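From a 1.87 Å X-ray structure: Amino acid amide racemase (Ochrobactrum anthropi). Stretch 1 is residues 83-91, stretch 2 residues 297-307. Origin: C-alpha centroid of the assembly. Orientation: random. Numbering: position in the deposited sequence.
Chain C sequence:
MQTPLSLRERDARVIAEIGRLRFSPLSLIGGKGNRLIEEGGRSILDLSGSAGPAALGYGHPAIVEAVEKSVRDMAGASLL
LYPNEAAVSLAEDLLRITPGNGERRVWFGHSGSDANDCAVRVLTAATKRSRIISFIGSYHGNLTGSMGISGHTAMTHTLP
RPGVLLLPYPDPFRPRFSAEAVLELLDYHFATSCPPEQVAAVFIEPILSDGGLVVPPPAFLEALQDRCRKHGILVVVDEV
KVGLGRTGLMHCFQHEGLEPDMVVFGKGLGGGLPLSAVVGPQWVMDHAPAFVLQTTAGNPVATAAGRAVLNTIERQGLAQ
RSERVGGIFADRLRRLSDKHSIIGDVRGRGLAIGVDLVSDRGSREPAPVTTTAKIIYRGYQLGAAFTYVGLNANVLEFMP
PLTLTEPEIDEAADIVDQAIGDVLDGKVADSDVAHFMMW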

ATOM      1  N   PRO C  83     -14.665 -11.718  -3.289  1.00 21.10           N
ATOM      2  CA  PRO C  83     -14.192 -11.969  -4.622  1.00 21.55           C
ATOM      3  C   PRO C  83     -14.804 -11.008  -5.585  1.00 22.11           C
ATOM      4  O   PRO C  83     -15.989 -10.694  -5.439  1.00 23.26           O
ATOM      5  CB  PRO C  83     -14.715 -13.375  -4.951  1.00 22.16           C
ATOM      6  CG  PRO C  83     -14.920 -14.038  -3.620  1.00 22.56           C
ATOM      7  CD  PRO C  83     -15.280 -12.920  -2.683  1.00 23.03           C
ATOM      8  N   ASN C  84     -14.021 -10.535  -6.561  1.00 21.12           N
ATOM      9  CA  ASN C  84     -14.594  -9.828  -7.697  1.00 21.16           C
ATOM     10  C   ASN C  84     -13.990 -10.358  -8.952  1.00 22.05           C
ATOM     11  O   ASN C  84     -12.901 -10.907  -8.907  1.00 23.75           O
ATOM     12  CB  ASN C  84     -14.398  -8.303  -7.565  1.00 20.52           C
ATOM     13  CG  ASN C  84     -12.952  -7.890  -7.541  1.00 20.05           C
ATOM     14  OD1 ASN C  84     -12.320  -7.717  -8.605  1.00 18.96           O
ATOM     15  ND2 ASN C  84     -12.412  -7.701  -6.322  1.00 20.08           N
ATOM     16  N   GLU C  85     -14.698 -10.198 -10.065  1.00 23.10           N
ATOM     17  CA  GLU C  85     -14.303 -10.775 -11.364  1.00 22.70           C
ATOM     18  C   GLU C  85     -12.929 -10.313 -11.835  1.00 21.68           C
ATOM     19  O   GLU C  85     -12.137 -11.137 -12.285  1.00 19.85           O
ATOM     20  CB  GLU C  85     -15.349 -10.442 -12.446  1.00 26.23           C
ATOM     21  CG  GLU C  85     -15.032 -10.953 -13.863  1.00 27.90           C
ATOM     22  CD  GLU C  85     -14.995 -12.480 -13.956  1.00 29.71           C
ATOM     23  OE1 GLU C  85     -15.581 -13.183 -13.128  1.00 34.11           O
ATOM     24  OE2 GLU C  85     -14.371 -12.998 -14.860  1.00 32.40           O
ATOM     25  N   ALA C  86     -12.655  -9.006 -11.747  1.00 18.74           N
ATOM     26  CA  ALA C  86     -11.388  -8.460 -12.178  1.00 17.85           C
ATOM     27  C   ALA C  86     -10.185  -9.097 -11.481  1.00 18.88           C
ATOM     28  O   ALA C  86      -9.233  -9.514 -12.132  1.00 20.36           O
ATOM     29  CB  ALA C  86     -11.374  -6.939 -12.005  1.00 17.87           C
ATOM     30  N   ALA C  87     -10.230  -9.144 -10.156  1.00 17.43           N
ATOM     31  CA  ALA C  87      -9.138  -9.613  -9.380  1.00 18.42           C
ATOM     32  C   ALA C  87      -8.967 -11.128  -9.594  1.00 20.43           C
ATOM     33  O   ALA C  87      -7.837 -11.599  -9.691  1.00 20.42           O
ATOM     34  CB  ALA C  87      -9.391  -9.327  -7.910  1.00 18.20           C
ATOM     35  N   VAL C  88     -10.072 -11.889  -9.648  1.00 21.69           N
ATOM     36  CA  VAL C  88      -9.929 -13.358  -9.827  1.00 21.92           C
ATOM     37  C   VAL C  88      -9.328 -13.621 -11.207  1.00 23.25           C
ATOM     38  O   VAL C  88      -8.395 -14.416 -11.342  1.00 23.04           O
ATOM     39  CB  VAL C  88     -11.263 -14.089  -9.591  1.00 21.67           C
ATOM     40  CG1 VAL C  88     -11.168 -15.586  -9.951  1.00 22.09           C
ATOM     41  CG2 VAL C  88     -11.653 -13.933  -8.141  1.00 21.57           C
ATOM     42  N   SER C  89      -9.835 -12.905 -12.220  1.00 23.93           N
ATOM     43  CA  SER C  89      -9.326 -13.019 -13.598  1.00 24.85           C
ATOM     44  C   SER C  89      -7.870 -12.598 -13.747  1.00 24.14           C
ATOM     45  O   SER C  89      -7.113 -13.317 -14.377  1.00 22.58           O
ATOM     46  CB  SER C  89     -10.212 -12.262 -14.603  1.00 24.72           C
ATOM     47  OG  SER C  89     -11.551 -12.692 -14.459  1.00 23.80           O
ATOM     48  N   LEU C  90      -7.469 -11.468 -13.143  1.00 24.43           N
ATOM     49  CA  LEU C  90      -6.029 -11.079 -13.114  1.00 22.78           C
ATOM     50  C   LEU C  90      -5.154 -12.173 -12.484  1.00 21.77           C
ATOM     51  O   LEU C  90      -4.059 -12.486 -12.989  1.00 21.96           O
ATOM     52  CB  LEU C  90      -5.809  -9.753 -12.358  1.00 22.16           C
ATOM     53  CG  LEU C  90      -4.356  -9.263 -12.172  1.00 22.14           C
ATOM     54  CD1 LEU C  90      -3.629  -9.184 -13.510  1.00 22.35           C
ATOM     55  CD2 LEU C  90      -4.292  -7.902 -11.454  1.00 22.20           C
ATOM     56  N   ALA C  91      -5.610 -12.736 -11.373  1.00 22.41           N
ATOM     57  CA  ALA C  91      -4.850 -13.825 -10.729  1.00 21.93           C
ATOM     58  C   ALA C  91      -4.671 -14.993 -11.718  1.00 21.07           C
ATOM     59  O   ALA C  91      -3.594 -15.549 -11.811  1.00 21.89           O
ATOM     60  CB  ALA C  91      -5.521 -14.295  -9.455  1.00 20.60           C
ATOM     61  N   ALA C 297      -6.884  -3.921  -1.043  1.00 21.39           N
ATOM     62  CA  ALA C 297      -6.103  -4.784  -1.925  1.00 21.70           C
ATOM     63  C   ALA C 297      -7.020  -5.660  -2.777  1.00 20.98           C
ATOM     64  O   ALA C 297      -8.030  -6.203  -2.294  1.00 20.19           O
ATOM     65  CB  ALA C 297      -5.159  -5.671  -1.117  1.00 23.25           C
ATOM     66  N   GLY C 298      -6.659  -5.785  -4.054  1.00 20.37           N
ATOM     67  CA  GLY C 298      -7.396  -6.620  -4.982  1.00 21.42           C
ATOM     68  C   GLY C 298      -8.704  -5.990  -5.368  1.00 20.26           C
ATOM     69  O   GLY C 298      -9.608  -6.692  -5.785  1.00 18.21           O
ATOM     70  N   ASN C 299      -8.792  -4.650  -5.243  1.00 19.80           N
ATOM     71  CA  ASN C 299     -10.005  -3.961  -5.539  1.00 19.85           C
ATOM     72  C   ASN C 299     -10.163  -4.041  -7.050  1.00 21.06           C
ATOM     73  O   ASN C 299      -9.183  -4.187  -7.767  1.00 21.84           O
ATOM     74  CB  ASN C 299      -9.951  -2.494  -5.072  1.00 20.90           C
ATOM     75  CG  ASN C 299      -8.897  -1.706  -5.794  1.00 20.12           C
ATOM     76  OD1 ASN C 299      -9.105  -1.316  -6.953  1.00 19.79           O
ATOM     77  ND2 ASN C 299      -7.713  -1.531  -5.145  1.00 20.49           N
ATOM     78  N   PRO C 300     -11.411  -3.972  -7.534  1.00 20.97           N
ATOM     79  CA  PRO C 300     -11.702  -4.239  -8.929  1.00 20.87           C
ATOM     80  C   PRO C 300     -11.158  -3.203  -9.923  1.00 21.01           C
ATOM     81  O   PRO C 300     -10.985  -3.528 -11.113  1.00 20.24           O
ATOM     82  CB  PRO C 300     -13.211  -4.273  -8.954  1.00 22.93           C
ATOM     83  CG  PRO C 300     -13.662  -3.494  -7.772  1.00 21.93           C
ATOM     84  CD  PRO C 300     -12.624  -3.779  -6.735  1.00 21.40           C
ATOM     85  N   VAL C 301     -10.864  -1.989  -9.447  1.00 19.77           N
ATOM     86  CA  VAL C 301     -10.349  -0.930 -10.319  1.00 19.25           C
ATOM     87  C   VAL C 301      -8.876  -1.146 -10.672  1.00 21.11           C
ATOM     88  O   VAL C 301      -8.511  -1.175 -11.848  1.00 25.58           O
ATOM     89  CB  VAL C 301     -10.558   0.442  -9.669  1.00 19.50           C
ATOM     90  CG1 VAL C 301      -9.997   1.540 -10.548  1.00 20.47           C
ATOM     91  CG2 VAL C 301     -12.059   0.666  -9.428  1.00 20.23           C
ATOM     92  N   ALA C 302      -8.035  -1.349  -9.653  1.00 19.02           N
ATOM     93  CA  ALA C 302      -6.626  -1.543  -9.836  1.00 17.41           C
ATOM     94  C   ALA C 302      -6.412  -2.836 -10.571  1.00 18.04           C
ATOM     95  O   ALA C 302      -5.581  -2.857 -11.471  1.00 17.68           O
ATOM     96  CB  ALA C 302      -5.914  -1.579  -8.487  1.00 17.53           C
ATOM     97  N   THR C 303      -7.165  -3.900 -10.210  1.00 18.29           N
ATOM     98  CA  THR C 303      -6.960  -5.207 -10.893  1.00 19.29           C
ATOM     99  C   THR C 303      -7.417  -5.177 -12.339  1.00 19.90           C
ATOM    100  O   THR C 303      -6.770  -5.788 -13.189  1.00 22.96           O
ATOM    101  CB  THR C 303      -7.574  -6.419 -10.154  1.00 19.98           C
ATOM    102  OG1 THR C 303      -8.962  -6.226  -9.937  1.00 21.12           O
ATOM    103  CG2 THR C 303      -6.920  -6.595  -8.809  1.00 20.95           C
ATOM    104  N   ALA C 304      -8.497  -4.445 -12.641  1.00 20.72           N
ATOM    105  CA  ALA C 304      -8.888  -4.257 -14.031  1.00 22.00           C
ATOM    106  C   ALA C 304      -7.755  -3.557 -14.835  1.00 22.94           C
ATOM    107  O   ALA C 304      -7.452  -3.971 -15.961  1.00 22.31           O
ATOM    108  CB  ALA C 304     -10.214  -3.499 -14.159  1.00 21.97           C
ATOM    109  N   ALA C 305      -7.140  -2.502 -14.269  1.00 23.25           N
ATOM    110  CA  ALA C 305      -6.025  -1.838 -14.941  1.00 22.93           C
ATOM    111  C   ALA C 305      -4.890  -2.844 -15.230  1.00 23.00           C
ATOM    112  O   ALA C 305      -4.286  -2.854 -16.298  1.00 20.11           O
ATOM    113  CB  ALA C 305      -5.526  -0.655 -14.121  1.00 21.14           C
ATOM    114  N   GLY C 306      -4.610  -3.704 -14.275  1.00 26.40           N
ATOM    115  CA  GLY C 306      -3.560  -4.714 -14.467  1.00 26.35           C
ATOM    116  C   GLY C 306      -3.866  -5.702 -15.580  1.00 25.87           C
ATOM    117  O   GLY C 306      -2.966  -6.149 -16.297  1.00 21.80           O
ATOM    118  N   ARG C 307      -5.140  -6.062 -15.716  1.00 26.54           N
ATOM    119  CA  ARG C 307      -5.528  -6.976 -16.794  1.00 26.82           C
ATOM    120  C   ARG C 307      -5.268  -6.306 -18.130  1.00 25.72           C
ATOM    121  O   ARG C 307      -4.785  -6.953 -19.050  1.00 24.23           O
ATOM    122  CB  ARG C 307      -6.989  -7.388 -16.692  1.00 26.55           C
ATOM    123  CG  ARG C 307      -7.275  -8.241 -15.499  1.00 28.74           C
ATOM    124  CD  ARG C 307      -8.488  -9.078 -15.754  1.00 29.67           C
ATOM    125  NE  ARG C 307      -8.145 -10.176 -16.641  1.00 31.35           N
ATOM    126  CZ  ARG C 307      -8.979 -10.720 -17.527  1.00 32.98           C
ATOM    127  NH1 ARG C 307     -10.230 -10.275 -17.672  1.00 34.32           N
ATOM    128  NH2 ARG C 307      -8.556 -11.717 -18.272  1.00 33.41           N
TER

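Each stretch runs from a short loop into the first turns of a helix, 85-91 in one and 300-307 in the other. The two helix axes approach to 7.9 Å and their N-to-C directions differ by 38°, so they travel roughly together rather than head to tail. The CA atoms of Ala 87 and Thr 303 lie 5.1 Å apart, and those of Ala 86 and Ala 304 5.2 Å; at the first of these places an alanine meets a threonine, at the second two alanines meet. The contact buries 446 Å², counting both sides.

Both helices begin with an asparagine N-cap in the p rotamer. Asn 299 OD1 accepts from Ala 302 N at 2.9 Å and, weakly, from Val 301 N at 3.1 Å. Asn 84 does double duty: its OD1 accepts from Ala 87 N at 3.0 Å, while its ND2 donates to Gly 298 O at 3.0 Å and 171°. This is the one hydrogen bond between the stretches, and it ties the two helix starts together. Gly 298 itself has a phi of 74°, a value that favours glycine.

Beyond it the contact is packing. The CB of Ala 86 points toward the second stretch, 3.3 Å from Thr 303 OG1 and 4.2 Å from Ala 304 CB. Thr 303 OG1 also lies 3.2 Å from Ala 87 N, but the angle is too poor for a hydrogen bond; the hydroxyl instead donates back to the N-cap residue, Asn 299 O, at 3.0 Å.

Farther along, Leu 90 CD2 packs 3.8 Å from Thr 303 CB. An ideal CB on Gly 306 would sit 3.1 Å from that same CD2, so glycine leaves the leucine its space. Arg 307 closes the contact: its CG lies 3.8 Å from Leu 90 CB, and Ser 89 CB covers one guanidinium face, 3.5 Å from Arg 307 CZ.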